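Actin-related protein 8 (Homo sapiens, PDB 4FO0) binds ATP with only low basal ATPase activity, does not polymerize, and is a proposed core subunit of the chromatin-remodelling INO80 complex, which acts in transcription and DNA replication. Local coordinates at residues 77-82 and 288-293; 238-243 and 248-253; 505-510 and 551-556. All blocks are in the same frame, centred on the assembly; numbering follows the deposited sequence. Where two conformers were deposited one is given.

Interaction 1: 77-82 and 288-293; sequences NGLKMV and YWLMQR
L79 of helix 71-88 meets W289, L290 and R293 of helix 280-293 in a sparse, largely apolar helix-helix contact, partly buried and well away from the nucleotide. Helix 280-293 probably corresponds to the start of actin's subdomain 4. The two local axes stand nearly perpendicular, at 88°, and pass no closer than 14.0 Å, too far apart for the backbones to meet. Long side chains therefore span the gap, and the two segments together bury only 125 Å² against each other.

On the side of segment 77-82 the contact rests on L79. Its chi1 of -177° carries CG towards the other helix, and chi2 (61°) then sets CD2 between W289 and R293. This CD2 lies 3.8 Å from CH2 of W289, approaching the six-membered end of the indole obliquely. Towards L290 both branches face the same methyl: L79 CD2 is 4.2 Å from CD2 of L290, and CD1 stands about as close. R293 completes the set: its chain bends at chi2 and chi3, and one face of the guanidinium is turned to L79, with NH1 4.0 Å from L79 CD2. Within helix 280-293, R293 CD also lies over one face of the W289 indole, towards the rim. W289 was modelled in two conformers, and both of its contacts hold for one of them. Helix 353-359 lies against both segments, with Q356 touching L79 and A357 touching L290.

Since L79 offers only hydrocarbon branches, the contact depends on dispersion and burial, and the arginine can join it by presenting the flat, weakly hydrated face of its guanidinium.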
ATOM      1  N   ASN A  77      -7.722  -7.566  23.606  1.00 33.33           N
ATOM      2  CA  ASN A  77      -7.322  -6.419  24.397  1.00 30.98           C
ATOM      3  C   ASN A  77      -7.178  -5.177  23.545  1.00 36.44           C
ATOM      4  O   ASN A  77      -7.486  -4.070  23.993  1.00 40.88           O
ATOM      5  CB  ASN A  77      -6.047  -6.722  25.189  1.00 32.05           C
ATOM      6  CG  ASN A  77      -6.222  -7.897  26.161  1.00 58.56           C
ATOM      7  OD1 ASN A  77      -7.290  -8.093  26.779  1.00 42.20           O
ATOM      8  ND2 ASN A  77      -5.168  -8.693  26.289  1.00 58.65           N
ATOM      9  N   GLY A  78      -6.722  -5.368  22.308  1.00 42.96           N
ATOM     10  CA  GLY A  78      -6.643  -4.284  21.343  1.00 33.18           C
ATOM     11  C   GLY A  78      -8.019  -3.723  21.012  1.00 37.47           C
ATOM     12  O   GLY A  78      -8.215  -2.502  20.932  1.00 28.88           O
ATOM     13  N   LEU A  79      -8.979  -4.621  20.815  1.00 32.41           N
ATOM     14  CA  LEU A  79     -10.322  -4.214  20.449  1.00 36.30           C
ATOM     15  C   LEU A  79     -10.962  -3.447  21.612  1.00 46.61           C
ATOM     16  O   LEU A  79     -11.794  -2.563  21.414  1.00 40.33           O
ATOM     17  CB  LEU A  79     -11.136  -5.440  20.044  1.00 38.43           C
ATOM     18  CG  LEU A  79     -12.559  -5.213  19.546  1.00 63.80           C
ATOM     19  CD1 LEU A  79     -12.558  -4.356  18.299  1.00 45.82           C
ATOM     20  CD2 LEU A  79     -13.251  -6.546  19.299  1.00 58.82           C
ATOM     21  N   LYS A  80     -10.545  -3.766  22.832  1.00 38.22           N
ATOM     22  CA  LYS A  80     -10.982  -2.998  23.995  1.00 34.83           C
ATOM     23  C   LYS A  80     -10.354  -1.604  24.033  1.00 38.44           C
ATOM     24  O   LYS A  80     -10.979  -0.653  24.490  1.00 37.99           O
ATOM     25  CB  LYS A  80     -10.691  -3.750  25.292  1.00 30.23           C
ATOM     26  CG  LYS A  80     -11.619  -4.911  25.539  1.00 30.33           C
ATOM     27  CD  LYS A  80     -11.091  -5.722  26.664  1.00 43.48           C
ATOM     28  CE  LYS A  80     -11.782  -7.047  26.792  1.00 41.36           C
ATOM     29  NZ  LYS A  80     -10.812  -8.008  27.411  1.00 56.63           N
ATOM     30  N   MET A  81      -9.122  -1.469  23.558  1.00 27.66           N
ATOM     31  CA  MET A  81      -8.542  -0.135  23.439  1.00 27.67           C
ATOM     32  C   MET A  81      -9.244   0.693  22.358  1.00 37.78           C
ATOM     33  O   MET A  81      -9.536   1.875  22.568  1.00 42.12           O
ATOM     34  CB  MET A  81      -7.036  -0.215  23.205  1.00 39.56           C
ATOM     35  CG  MET A  81      -6.304  -0.978  24.310  1.00 32.96           C
ATOM     36  SD  MET A  81      -6.595  -0.282  25.967  1.00 57.69           S
ATOM     37  CE  MET A  81      -6.203   1.457  25.711  1.00 34.12           C
ATOM     38  N   VAL A  82      -9.532   0.063  21.218  1.00 34.82           N
ATOM     39  CA  VAL A  82     -10.320   0.696  20.155  1.00 34.71           C
ATOM     40  C   VAL A  82     -11.651   1.174  20.709  1.00 29.67           C
ATOM     41  O   VAL A  82     -12.037   2.331  20.548  1.00 32.86           O
ATOM     42  CB  VAL A  82     -10.600  -0.278  18.965  1.00 29.55           C
ATOM     43  CG1 VAL A  82     -11.328   0.443  17.856  1.00 21.01           C
ATOM     44  CG2 VAL A  82      -9.292  -0.865  18.422  1.00 27.82           C
ATOM     45  N   TYR A 288     -13.039  -8.378   8.221  1.00 29.23           N
ATOM     46  CA  TYR A 288     -13.610  -9.684   7.992  1.00 38.00           C
ATOM     47  C   TYR A 288     -13.940 -10.390   9.303  1.00 34.10           C
ATOM     48  O   TYR A 288     -15.033 -10.917   9.490  1.00 33.56           O
ATOM     49  CB  TYR A 288     -12.657 -10.544   7.153  1.00 30.53           C
ATOM     50  CG  TYR A 288     -13.140 -11.965   6.976  1.00 34.69           C
ATOM     51  CD1 TYR A 288     -14.409 -12.233   6.457  1.00 32.97           C
ATOM     52  CD2 TYR A 288     -12.332 -13.040   7.324  1.00 37.43           C
ATOM     53  CE1 TYR A 288     -14.862 -13.542   6.299  1.00 39.44           C
ATOM     54  CE2 TYR A 288     -12.767 -14.343   7.161  1.00 52.32           C
ATOM     55  CZ  TYR A 288     -14.031 -14.590   6.648  1.00 44.15           C
ATOM     56  OH  TYR A 288     -14.442 -15.889   6.494  1.00 59.13           O
ATOM     57  N   TRP A 289     -12.975 -10.416  10.206  1.00 30.63           N
ATOM     58  CA  TRP A 289     -13.141 -11.108  11.492  0.50 33.59           C
ATOM     59  C   TRP A 289     -14.273 -10.497  12.303  1.00 39.81           C
ATOM     60  O   TRP A 289     -15.087 -11.211  12.911  1.00 32.54           O
ATOM     61  CB  TRP A 289     -11.839 -11.065  12.286  0.50 33.23           C
ATOM     62  CG  TRP A 289     -11.941 -11.358  13.769  0.50 41.60           C
ATOM     63  CD1 TRP A 289     -12.218 -12.562  14.361  0.50 48.15           C
ATOM     64  CD2 TRP A 289     -11.729 -10.432  14.842  0.50 33.21           C
ATOM     65  NE1 TRP A 289     -12.205 -12.435  15.733  0.50 36.45           N
ATOM     66  CE2 TRP A 289     -11.907 -11.131  16.050  0.50 26.70           C
ATOM     67  CE3 TRP A 289     -11.410  -9.069  14.892  0.50 33.50           C
ATOM     68  CZ2 TRP A 289     -11.780 -10.516  17.299  0.50 42.57           C
ATOM     69  CZ3 TRP A 289     -11.283  -8.462  16.132  0.50 45.55           C
ATOM     70  CH2 TRP A 289     -11.467  -9.186  17.319  0.50 45.60           C
ATOM     71  N   LEU A 290     -14.358  -9.172  12.286  1.00 36.78           N
ATOM     72  CA  LEU A 290     -15.451  -8.500  12.977  1.00 32.20           C
ATOM     73  C   LEU A 290     -16.785  -8.880  12.339  1.00 43.17           C
ATOM     74  O   LEU A 290     -17.737  -9.229  13.044  1.00 41.25           O
ATOM     75  CB  LEU A 290     -15.247  -6.987  12.978  1.00 39.51           C
ATOM     76  CG  LEU A 290     -13.989  -6.514  13.708  1.00 42.98           C
ATOM     77  CD1 LEU A 290     -13.677  -5.028  13.447  1.00 31.70           C
ATOM     78  CD2 LEU A 290     -14.138  -6.782  15.177  1.00 26.42           C
ATOM     79  N   MET A 291     -16.853  -8.823  11.008  1.00 37.66           N
ATOM     80  CA  MET A 291     -18.084  -9.175  10.293  1.00 31.29           C
ATOM     81  C   MET A 291     -18.530 -10.618  10.531  1.00 34.03           C
ATOM     82  O   MET A 291     -19.717 -10.900  10.598  1.00 33.75           O
ATOM     83  CB  MET A 291     -17.942  -8.943   8.800  1.00 24.93           C
ATOM     84  CG  MET A 291     -17.884  -7.484   8.414  1.00 31.67           C
ATOM     85  SD  MET A 291     -17.938  -7.229   6.611  1.00 51.48           S
ATOM     86  CE  MET A 291     -16.540  -8.159   6.005  1.00 25.99           C
ATOM     87  N   GLN A 292     -17.595 -11.544  10.647  1.00 30.06           N
ATOM     88  CA  GLN A 292     -18.000 -12.900  10.968  1.00 34.63           C
ATOM     89  C   GLN A 292     -18.799 -12.917  12.262  1.00 43.51           C
ATOM     90  O   GLN A 292     -19.864 -13.528  12.330  1.00 50.18           O
ATOM     91  CB  GLN A 292     -16.795 -13.801  11.090  1.00 34.89           C
ATOM     92  CG  GLN A 292     -16.276 -14.302   9.783  1.00 44.74           C
ATOM     93  CD  GLN A 292     -15.072 -15.192   9.988  1.00 62.06           C
ATOM     94  OE1 GLN A 292     -14.001 -14.724  10.385  1.00 74.68           O
ATOM     95  NE2 GLN A 292     -15.245 -16.487   9.748  1.00 60.20           N
ATOM     96  N   ARG A 293     -18.290 -12.233  13.283  1.00 38.41           N
ATOM     97  CA  ARG A 293     -18.999 -12.141  14.553  1.00 41.76           C
ATOM     98  C   ARG A 293     -20.405 -11.544  14.391  1.00 40.52           C
ATOM     99  O   ARG A 293     -21.306 -11.858  15.153  1.00 45.09           O
ATOM    100  CB  ARG A 293     -18.181 -11.355  15.585  1.00 45.67           C
ATOM    101  CG  ARG A 293     -16.891 -12.039  15.989  1.00 51.38           C
ATOM    102  CD  ARG A 293     -15.777 -11.033  16.326  1.00 77.54           C
ATOM    103  NE  ARG A 293     -15.828 -10.542  17.705  1.00 84.42           N
ATOM    104  CZ  ARG A 293     -16.433  -9.420  18.092  1.00 86.81           C
ATOM    105  NH1 ARG A 293     -16.411  -9.071  19.372  1.00 82.47           N
ATOM    106  NH2 ARG A 293     -17.058  -8.642  17.209  1.00 66.07           N
TER

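Interaction 2: 238-243 and 248-253; sequences CATYGS and TCIVDV
The helix segment that carries A239 and T240 runs across the strand segment that carries T248 and I250 at 108°, with the axes 9.5 Å apart. This is a helix laid over the face of a sheet, and small side chains suit the spacing. A239 CB sits 4.0 Å from CG2 of I250. T240 turns only its methyl to the strand: CG2 lies opposite the carbonyl carbon and beside the backbone N, which brings it near CG2 of T248, the two side chains sliding past one another. The T240 side chain also crosses that of I250 at about a right angle, with T240 CG2 3.8 Å from I250 CG1. T248 CG2 and I250 CD1 are modelled too close together, so the exact position of both is doubtful.

Both threonines thus divide their labour, methyl inward and hydroxyl elsewhere. T240 OG1 is hydrogen-bonded to the carbonyl O of V237, one turn back in its own helix, and T248 OG1 to S503 OG on the adjoining strand, which provides these buried oxygens with partners while the interface stays apolar.

Helix 235-243 probably corresponds to the interdomain hinge helix of actin, and strand 247-253 carries D252 and V253, of the ATP-binding site, at its C-terminal end. That strand lies between strands 503-507 and 258-264, whose L505 and V263 both touch I250. Helix 480-489 covers the other face of the strand through C249 and V251, while helix 553-563 flanks helix 235-243.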
ATOM      1  N   CYS A 238       9.631  11.852  -2.995  1.00 40.56           N
ATOM      2  CA  CYS A 238       8.792  12.004  -4.176  1.00 38.39           C
ATOM      3  C   CYS A 238       7.384  12.451  -3.809  1.00 45.80           C
ATOM      4  O   CYS A 238       6.810  13.326  -4.456  1.00 39.62           O
ATOM      5  CB  CYS A 238       8.771  10.720  -4.991  1.00 33.67           C
ATOM      6  SG  CYS A 238      10.356  10.398  -5.821  1.00 52.16           S
ATOM      7  N   ALA A 239       6.836  11.860  -2.757  1.00 39.03           N
ATOM      8  CA  ALA A 239       5.530  12.268  -2.282  1.00 40.84           C
ATOM      9  C   ALA A 239       5.483  13.773  -2.022  1.00 40.56           C
ATOM     10  O   ALA A 239       4.495  14.421  -2.365  1.00 35.98           O
ATOM     11  CB  ALA A 239       5.158  11.502  -1.025  1.00 34.61           C
ATOM     12  N   THR A 240       6.534  14.322  -1.403  1.00 37.75           N
ATOM     13  CA  THR A 240       6.580  15.758  -1.119  1.00 38.83           C
ATOM     14  C   THR A 240       6.560  16.582  -2.406  1.00 44.79           C
ATOM     15  O   THR A 240       5.866  17.590  -2.474  1.00 42.66           O
ATOM     16  CB  THR A 240       7.787  16.167  -0.243  1.00 40.51           C
ATOM     17  OG1 THR A 240       9.012  15.905  -0.935  1.00 55.03           O
ATOM     18  CG2 THR A 240       7.775  15.400   1.064  1.00 46.17           C
ATOM     19  N   TYR A 241       7.311  16.134  -3.417  1.00 34.23           N
ATOM     20  CA  TYR A 241       7.313  16.749  -4.741  1.00 37.99           C
ATOM     21  C   TYR A 241       5.938  16.745  -5.395  1.00 42.54           C
ATOM     22  O   TYR A 241       5.499  17.746  -5.951  1.00 54.74           O
ATOM     23  CB  TYR A 241       8.262  16.006  -5.678  1.00 28.47           C
ATOM     24  CG  TYR A 241       9.715  16.143  -5.323  1.00 41.13           C
ATOM     25  CD1 TYR A 241      10.154  17.146  -4.464  1.00 43.03           C
ATOM     26  CD2 TYR A 241      10.659  15.270  -5.855  1.00 42.97           C
ATOM     27  CE1 TYR A 241      11.497  17.266  -4.143  1.00 37.65           C
ATOM     28  CE2 TYR A 241      11.996  15.383  -5.539  1.00 40.38           C
ATOM     29  CZ  TYR A 241      12.410  16.382  -4.685  1.00 39.61           C
ATOM     30  OH  TYR A 241      13.749  16.480  -4.387  1.00 54.48           O
ATOM     31  N   GLY A 242       5.272  15.601  -5.358  1.00 44.49           N
ATOM     32  CA  GLY A 242       3.993  15.462  -6.024  1.00 40.57           C
ATOM     33  C   GLY A 242       2.921  16.316  -5.383  1.00 42.18           C
ATOM     34  O   GLY A 242       1.939  16.677  -6.024  1.00 44.99           O
ATOM     35  N   SER A 243       3.113  16.650  -4.113  1.00 40.58           N
ATOM     36  CA  SER A 243       2.085  17.345  -3.353  1.00 47.57           C
ATOM     37  C   SER A 243       2.386  18.835  -3.248  1.00 53.84           C
ATOM     38  O   SER A 243       1.489  19.633  -3.015  1.00 51.72           O
ATOM     39  CB  SER A 243       1.994  16.745  -1.961  1.00 28.97           C
ATOM     40  OG  SER A 243       3.162  17.084  -1.244  1.00 47.53           O
ATOM     41  N   THR A 248       7.500  18.673   5.451  1.00 40.83           N
ATOM     42  CA  THR A 248       6.294  18.021   5.928  1.00 43.22           C
ATOM     43  C   THR A 248       6.617  16.662   6.510  1.00 46.47           C
ATOM     44  O   THR A 248       7.602  16.025   6.130  1.00 41.62           O
ATOM     45  CB  THR A 248       5.271  17.854   4.762  1.00 52.66           C
ATOM     46  OG1 THR A 248       4.064  17.258   5.236  1.00 45.19           O
ATOM     47  CG2 THR A 248       5.843  16.988   3.650  1.00 46.97           C
ATOM     48  N   CYS A 249       5.798  16.229   7.455  1.00 45.92           N
ATOM     49  CA  CYS A 249       5.825  14.840   7.875  1.00 42.39           C
ATOM     50  C   CYS A 249       4.997  14.021   6.865  1.00 48.34           C
ATOM     51  O   CYS A 249       3.846  14.365   6.569  1.00 39.35           O
ATOM     52  CB  CYS A 249       5.268  14.711   9.289  1.00 42.01           C
ATOM     53  SG  CYS A 249       5.241  13.024   9.938  1.00 54.15           S
ATOM     54  N   ILE A 250       5.596  12.966   6.313  1.00 42.47           N
ATOM     55  CA  ILE A 250       4.921  12.122   5.328  1.00 42.76           C
ATOM     56  C   ILE A 250       4.558  10.779   5.914  1.00 48.82           C
ATOM     57  O   ILE A 250       5.385  10.128   6.558  1.00 48.50           O
ATOM     58  CB  ILE A 250       5.817  11.777   4.140  1.00 46.81           C
ATOM     59  CG1 ILE A 250       6.625  12.985   3.731  1.00 42.28           C
ATOM     60  CG2 ILE A 250       4.970  11.213   2.977  1.00 33.70           C
ATOM     61  CD1 ILE A 250       5.756  14.190   3.477  1.00 75.40           C
ATOM     62  N   VAL A 251       3.334  10.351   5.650  1.00 33.75           N
ATOM     63  CA  VAL A 251       2.887   9.037   6.078  1.00 42.36           C
ATOM     64  C   VAL A 251       2.369   8.313   4.856  1.00 42.86           C
ATOM     65  O   VAL A 251       1.427   8.778   4.219  1.00 41.60           O
ATOM     66  CB  VAL A 251       1.746   9.126   7.101  1.00 37.14           C
ATOM     67  CG1 VAL A 251       1.354   7.741   7.537  1.00 39.35           C
ATOM     68  CG2 VAL A 251       2.160   9.976   8.289  1.00 35.66           C
ATOM     69  N   ASP A 252       2.988   7.193   4.504  1.00 35.82           N
ATOM     70  CA  ASP A 252       2.480   6.422   3.384  1.00 35.63           C
ATOM     71  C   ASP A 252       1.844   5.151   3.922  1.00 41.20           C
ATOM     72  O   ASP A 252       2.549   4.229   4.342  1.00 35.96           O
ATOM     73  CB  ASP A 252       3.596   6.107   2.385  1.00 31.87           C
ATOM     74  CG  ASP A 252       3.094   5.327   1.145  1.00 60.40           C
ATOM     75  OD1 ASP A 252       2.098   4.571   1.251  1.00 55.90           O
ATOM     76  OD2 ASP A 252       3.708   5.466   0.056  1.00 53.35           O
ATOM     77  N   VAL A 253       0.514   5.109   3.937  1.00 33.40           N
ATOM     78  CA  VAL A 253      -0.172   3.881   4.327  1.00 32.56           C
ATOM     79  C   VAL A 253      -0.502   3.075   3.091  1.00 34.08           C
ATOM     80  O   VAL A 253      -1.352   3.469   2.282  1.00 40.81           O
ATOM     81  CB  VAL A 253      -1.471   4.130   5.109  1.00 32.49           C
ATOM     82  CG1 VAL A 253      -1.876   2.851   5.828  1.00 25.70           C
ATOM     83  CG2 VAL A 253      -1.293   5.256   6.101  1.00 33.07           C
TER

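Interaction 3: 505-510 and 551-556; sequences LVVGGG and RLIAWK. With ATP (adenosine-5'-triphosphate), chain C.
R551 reaches G509 because its first torsion (chi1 -73°) sets CG opposite the carbonyl carbon and a bend at chi3 (-58°) turns the guanidinium towards the adenine of ATP. R551 CG rests 3.5 Å from G509 N, and R551 NH1 comes 3.8 Å from ATP N7, an oblique approach rather than a hydrogen bond. Its NE forms a salt bridge with D549 OD1. Back at the end of strand 503-507, V507 and I553 cross obliquely; CG2 of V507 lies 3.4 Å from CB of I553, on the first turn of helix 553-563. The run G508-G510, where the strand gives way to a loop, is the glycine-rich adenosine motif of the actin ATPase fold. G509 N donates to ATP O2A at 3.2 Å (153°), with a second, weak bond to O5'. A CB on G509 would collide with ATP O4', and one on G508 would press on the carbonyl O of V507. With an alanine in place of R551, D549 is likely to lose its salt-bridge mate, and the G509 backbone and the N7 side of the adenine the chain that covers them. R28, which touches R551, hydrogen-bonds the nucleotide through its own NH2.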
ATOM      1  N   LEU A 505       1.346  15.084   5.920  1.00 42.35           N
ATOM      2  CA  LEU A 505       0.804  14.624   4.651  1.00 37.06           C
ATOM      3  C   LEU A 505       0.543  13.127   4.701  1.00 37.31           C
ATOM      4  O   LEU A 505       1.408  12.344   5.112  1.00 37.10           O
ATOM      5  CB  LEU A 505       1.784  14.935   3.539  1.00 28.56           C
ATOM      6  CG  LEU A 505       1.422  14.414   2.162  1.00 42.19           C
ATOM      7  CD1 LEU A 505       0.083  14.992   1.739  1.00 42.36           C
ATOM      8  CD2 LEU A 505       2.543  14.743   1.173  1.00 26.45           C
ATOM      9  N   VAL A 506      -0.657  12.726   4.307  1.00 34.42           N
ATOM     10  CA  VAL A 506      -0.979  11.305   4.292  1.00 39.64           C
ATOM     11  C   VAL A 506      -1.238  10.764   2.893  1.00 42.07           C
ATOM     12  O   VAL A 506      -2.136  11.207   2.168  1.00 50.06           O
ATOM     13  CB  VAL A 506      -2.133  10.952   5.222  1.00 28.79           C
ATOM     14  CG1 VAL A 506      -2.440   9.466   5.105  1.00 27.72           C
ATOM     15  CG2 VAL A 506      -1.758  11.306   6.639  1.00 40.78           C
ATOM     16  N   VAL A 507      -0.453   9.763   2.547  1.00 35.98           N
ATOM     17  CA  VAL A 507      -0.375   9.288   1.189  1.00 36.18           C
ATOM     18  C   VAL A 507      -0.622   7.755   1.073  1.00 44.27           C
ATOM     19  O   VAL A 507      -0.635   7.031   2.079  1.00 28.25           O
ATOM     20  CB  VAL A 507       0.971   9.752   0.634  1.00 36.97           C
ATOM     21  CG1 VAL A 507       1.849   8.593   0.265  1.00 29.48           C
ATOM     22  CG2 VAL A 507       0.763  10.740  -0.494  1.00 40.19           C
ATOM     23  N   GLY A 508      -0.865   7.274  -0.145  1.00 44.03           N
ATOM     24  CA  GLY A 508      -1.179   5.873  -0.357  1.00 29.83           C
ATOM     25  C   GLY A 508      -2.641   5.522  -0.099  1.00 33.56           C
ATOM     26  O   GLY A 508      -3.422   6.360   0.318  1.00 36.68           O
ATOM     27  N   GLY A 509      -3.016   4.270  -0.330  1.00 35.00           N
ATOM     28  CA  GLY A 509      -4.413   3.895  -0.309  1.00 30.52           C
ATOM     29  C   GLY A 509      -4.930   3.515   1.060  1.00 36.31           C
ATOM     30  O   GLY A 509      -6.128   3.606   1.328  1.00 34.40           O
ATOM     31  N   GLY A 510      -4.013   3.097   1.926  1.00 33.23           N
ATOM     32  CA  GLY A 510      -4.365   2.446   3.178  1.00 34.63           C
ATOM     33  C   GLY A 510      -5.261   3.255   4.097  1.00 40.01           C
ATOM     34  O   GLY A 510      -6.014   2.690   4.874  1.00 28.65           O
ATOM     35  N   ARG A 551      -3.089   7.577  -3.702  1.00 39.80           N
ATOM     36  CA  ARG A 551      -2.292   6.487  -4.235  1.00 35.49           C
ATOM     37  C   ARG A 551      -1.280   6.930  -5.267  1.00 36.36           C
ATOM     38  O   ARG A 551      -0.284   6.247  -5.474  1.00 38.16           O
ATOM     39  CB  ARG A 551      -3.198   5.411  -4.810  1.00 35.56           C
ATOM     40  CG  ARG A 551      -3.883   4.627  -3.719  1.00 40.48           C
ATOM     41  CD  ARG A 551      -5.037   3.870  -4.252  1.00 32.16           C
ATOM     42  NE  ARG A 551      -5.987   4.776  -4.869  1.00 41.96           N
ATOM     43  CZ  ARG A 551      -7.147   4.390  -5.367  1.00 37.27           C
ATOM     44  NH1 ARG A 551      -7.491   3.108  -5.317  1.00 36.32           N
ATOM     45  NH2 ARG A 551      -7.954   5.280  -5.915  1.00 36.26           N
ATOM     46  N   LEU A 552      -1.526   8.071  -5.910  1.00 40.56           N
ATOM     47  CA  LEU A 552      -0.689   8.508  -7.033  1.00 30.94           C
ATOM     48  C   LEU A 552       0.273   9.662  -6.743  1.00 40.83           C
ATOM     49  O   LEU A 552       1.085  10.008  -7.602  1.00 37.65           O
ATOM     50  CB  LEU A 552      -1.561   8.878  -8.220  1.00 31.86           C
ATOM     51  CG  LEU A 552      -2.585   7.817  -8.614  1.00 44.73           C
ATOM     52  CD1 LEU A 552      -3.509   8.367  -9.686  1.00 41.21           C
ATOM     53  CD2 LEU A 552      -1.892   6.554  -9.092  1.00 37.04           C
ATOM     54  N   ILE A 553       0.184  10.249  -5.551  1.00 29.46           N
ATOM     55  CA  ILE A 553       1.007  11.397  -5.204  1.00 30.95           C
ATOM     56  C   ILE A 553       2.505  11.136  -5.414  1.00 44.98           C
ATOM     57  O   ILE A 553       3.216  11.960  -6.005  1.00 38.04           O
ATOM     58  CB  ILE A 553       0.773  11.858  -3.747  1.00 42.02           C
ATOM     59  CG1 ILE A 553      -0.720  11.998  -3.461  1.00 41.63           C
ATOM     60  CG2 ILE A 553       1.483  13.176  -3.486  1.00 33.12           C
ATOM     61  CD1 ILE A 553      -1.452  12.765  -4.519  1.00 61.31           C
ATOM     62  N   ALA A 554       2.989   9.999  -4.926  1.00 32.03           N
ATOM     63  CA  ALA A 554       4.412   9.721  -5.005  1.00 31.61           C
ATOM     64  C   ALA A 554       4.826   9.483  -6.456  1.00 44.30           C
ATOM     65  O   ALA A 554       5.832  10.029  -6.941  1.00 34.20           O
ATOM     66  CB  ALA A 554       4.769   8.549  -4.146  1.00 29.85           C
ATOM     67  N   TRP A 555       4.049   8.672  -7.158  1.00 37.50           N
ATOM     68  CA  TRP A 555       4.346   8.452  -8.554  1.00 34.46           C
ATOM     69  C   TRP A 555       4.377   9.806  -9.288  1.00 39.92           C
ATOM     70  O   TRP A 555       5.304  10.093 -10.037  1.00 39.68           O
ATOM     71  CB  TRP A 555       3.353   7.478  -9.211  1.00 34.25           C
ATOM     72  CG  TRP A 555       3.719   7.245 -10.633  1.00 43.58           C
ATOM     73  CD1 TRP A 555       4.539   6.261 -11.127  1.00 38.83           C
ATOM     74  CD2 TRP A 555       3.348   8.057 -11.750  1.00 36.42           C
ATOM     75  NE1 TRP A 555       4.681   6.404 -12.484  1.00 45.11           N
ATOM     76  CE2 TRP A 555       3.962   7.502 -12.892  1.00 45.92           C
ATOM     77  CE3 TRP A 555       2.552   9.198 -11.899  1.00 46.65           C
ATOM     78  CZ2 TRP A 555       3.792   8.044 -14.165  1.00 50.44           C
ATOM     79  CZ3 TRP A 555       2.392   9.738 -13.158  1.00 39.07           C
ATOM     80  CH2 TRP A 555       3.005   9.163 -14.275  1.00 52.57           C
ATOM     81  N   LYS A 556       3.380  10.654  -9.058  1.00 40.73           N
ATOM     82  CA  LYS A 556       3.363  11.954  -9.720  1.00 35.73           C
ATOM     83  C   LYS A 556       4.605  12.766  -9.372  1.00 45.17           C
ATOM     84  O   LYS A 556       5.196  13.416 -10.236  1.00 44.37           O
ATOM     85  CB  LYS A 556       2.078  12.712  -9.407  1.00 27.98           C
ATOM     86  CG  LYS A 556       0.945  12.247 -10.296  1.00 38.17           C
ATOM     87  CD  LYS A 556      -0.415  12.894 -10.006  1.00 42.08           C
ATOM     88  CE  LYS A 556      -1.389  12.535 -11.145  1.00 56.93           C
ATOM     89  NZ  LYS A 556      -2.752  13.110 -11.029  1.00 66.53           N
TER
HETATM   90  PG  ATP C 702       2.622  -1.040   0.151  1.00 29.81           P
HETATM   91  O1G ATP C 702       2.791   0.452   0.061  1.00 28.13           O
HETATM   92  O2G ATP C 702       3.716  -1.853  -0.497  1.00 28.00           O
HETATM   93  O3G ATP C 702       2.217  -1.568   1.511  1.00 27.69           O
HETATM   94  PB  ATP C 702       0.844  -0.592  -2.104  1.00 33.95           P
HETATM   95  O1B ATP C 702       0.415  -1.714  -3.010  1.00 24.54           O
HETATM   96  O2B ATP C 702       1.752   0.543  -2.554  1.00 26.04           O
HETATM   97  O3B ATP C 702       1.341  -1.331  -0.765  1.00 29.89           O
HETATM   98  PA  ATP C 702      -1.401   1.169  -2.093  1.00 33.62           P
HETATM   99  O1A ATP C 702      -1.813   0.703  -3.466  1.00 43.41           O
HETATM  100  O2A ATP C 702      -0.820   2.540  -1.859  1.00 28.33           O
HETATM  101  O3A ATP C 702      -0.482   0.032  -1.448  1.00 36.54           O
HETATM  102  O5' ATP C 702      -2.683   1.022  -1.153  1.00 28.93           O
HETATM  103  C5' ATP C 702      -3.382  -0.212  -1.194  1.00 33.24           C
HETATM  104  C4' ATP C 702      -4.365  -0.236  -0.051  1.00 33.10           C
HETATM  105  O4' ATP C 702      -5.232   0.877  -0.208  1.00 39.66           O
HETATM  106  C3' ATP C 702      -5.244  -1.476  -0.051  1.00 42.79           C
HETATM  107  O3' ATP C 702      -5.259  -2.055   1.258  1.00 31.07           O
HETATM  108  C2' ATP C 702      -6.614  -0.956  -0.408  1.00 31.41           C
HETATM  109  O2' ATP C 702      -7.664  -1.693   0.200  1.00 34.63           O
HETATM  110  C1' ATP C 702      -6.536   0.441   0.153  1.00 40.96           C
HETATM  111  N9  ATP C 702      -7.614   1.284  -0.385  1.00 41.22           N
HETATM  112  C8  ATP C 702      -7.769   1.656  -1.663  1.00 44.05           C
HETATM  113  N7  ATP C 702      -8.877   2.421  -1.807  1.00 39.46           N
HETATM  114  C5  ATP C 702      -9.440   2.544  -0.599  1.00 37.12           C
HETATM  115  C6  ATP C 702     -10.634   3.210  -0.056  1.00 42.69           C
HETATM  116  N6  ATP C 702     -11.443   3.920  -0.883  1.00 43.98           N
HETATM  117  N1  ATP C 702     -10.872   3.084   1.276  1.00 53.57           N
HETATM  118  C2  ATP C 702     -10.066   2.376   2.092  1.00 42.82           C
HETATM  119  N3  ATP C 702      -8.963   1.734   1.654  1.00 45.78           N
HETATM  120  C4  ATP C 702      -8.606   1.785   0.344  1.00 47.12           C

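How the interactions relate
Interactions 2 and 3 form one neighbourhood: their centres are 7 Å apart, and they share the six-stranded sheet in which strands 247-253 and 503-507 run parallel side by side. C249 O to L505 N, at 2.7 Å, is one of two probable hydrogen bonds joining them. Interaction 1 lies apart, its centre 31 Å from that of interaction 2 and 28 Å from that of interaction 3. Both segments of interaction 2 fall between 77-82 and 288-293 in the sequence, and interaction 3 follows both contacts. Distant sequence segments thus build the ATP-binding sheet together, while 77-82 and 288-293 join helices remote from the nucleotide.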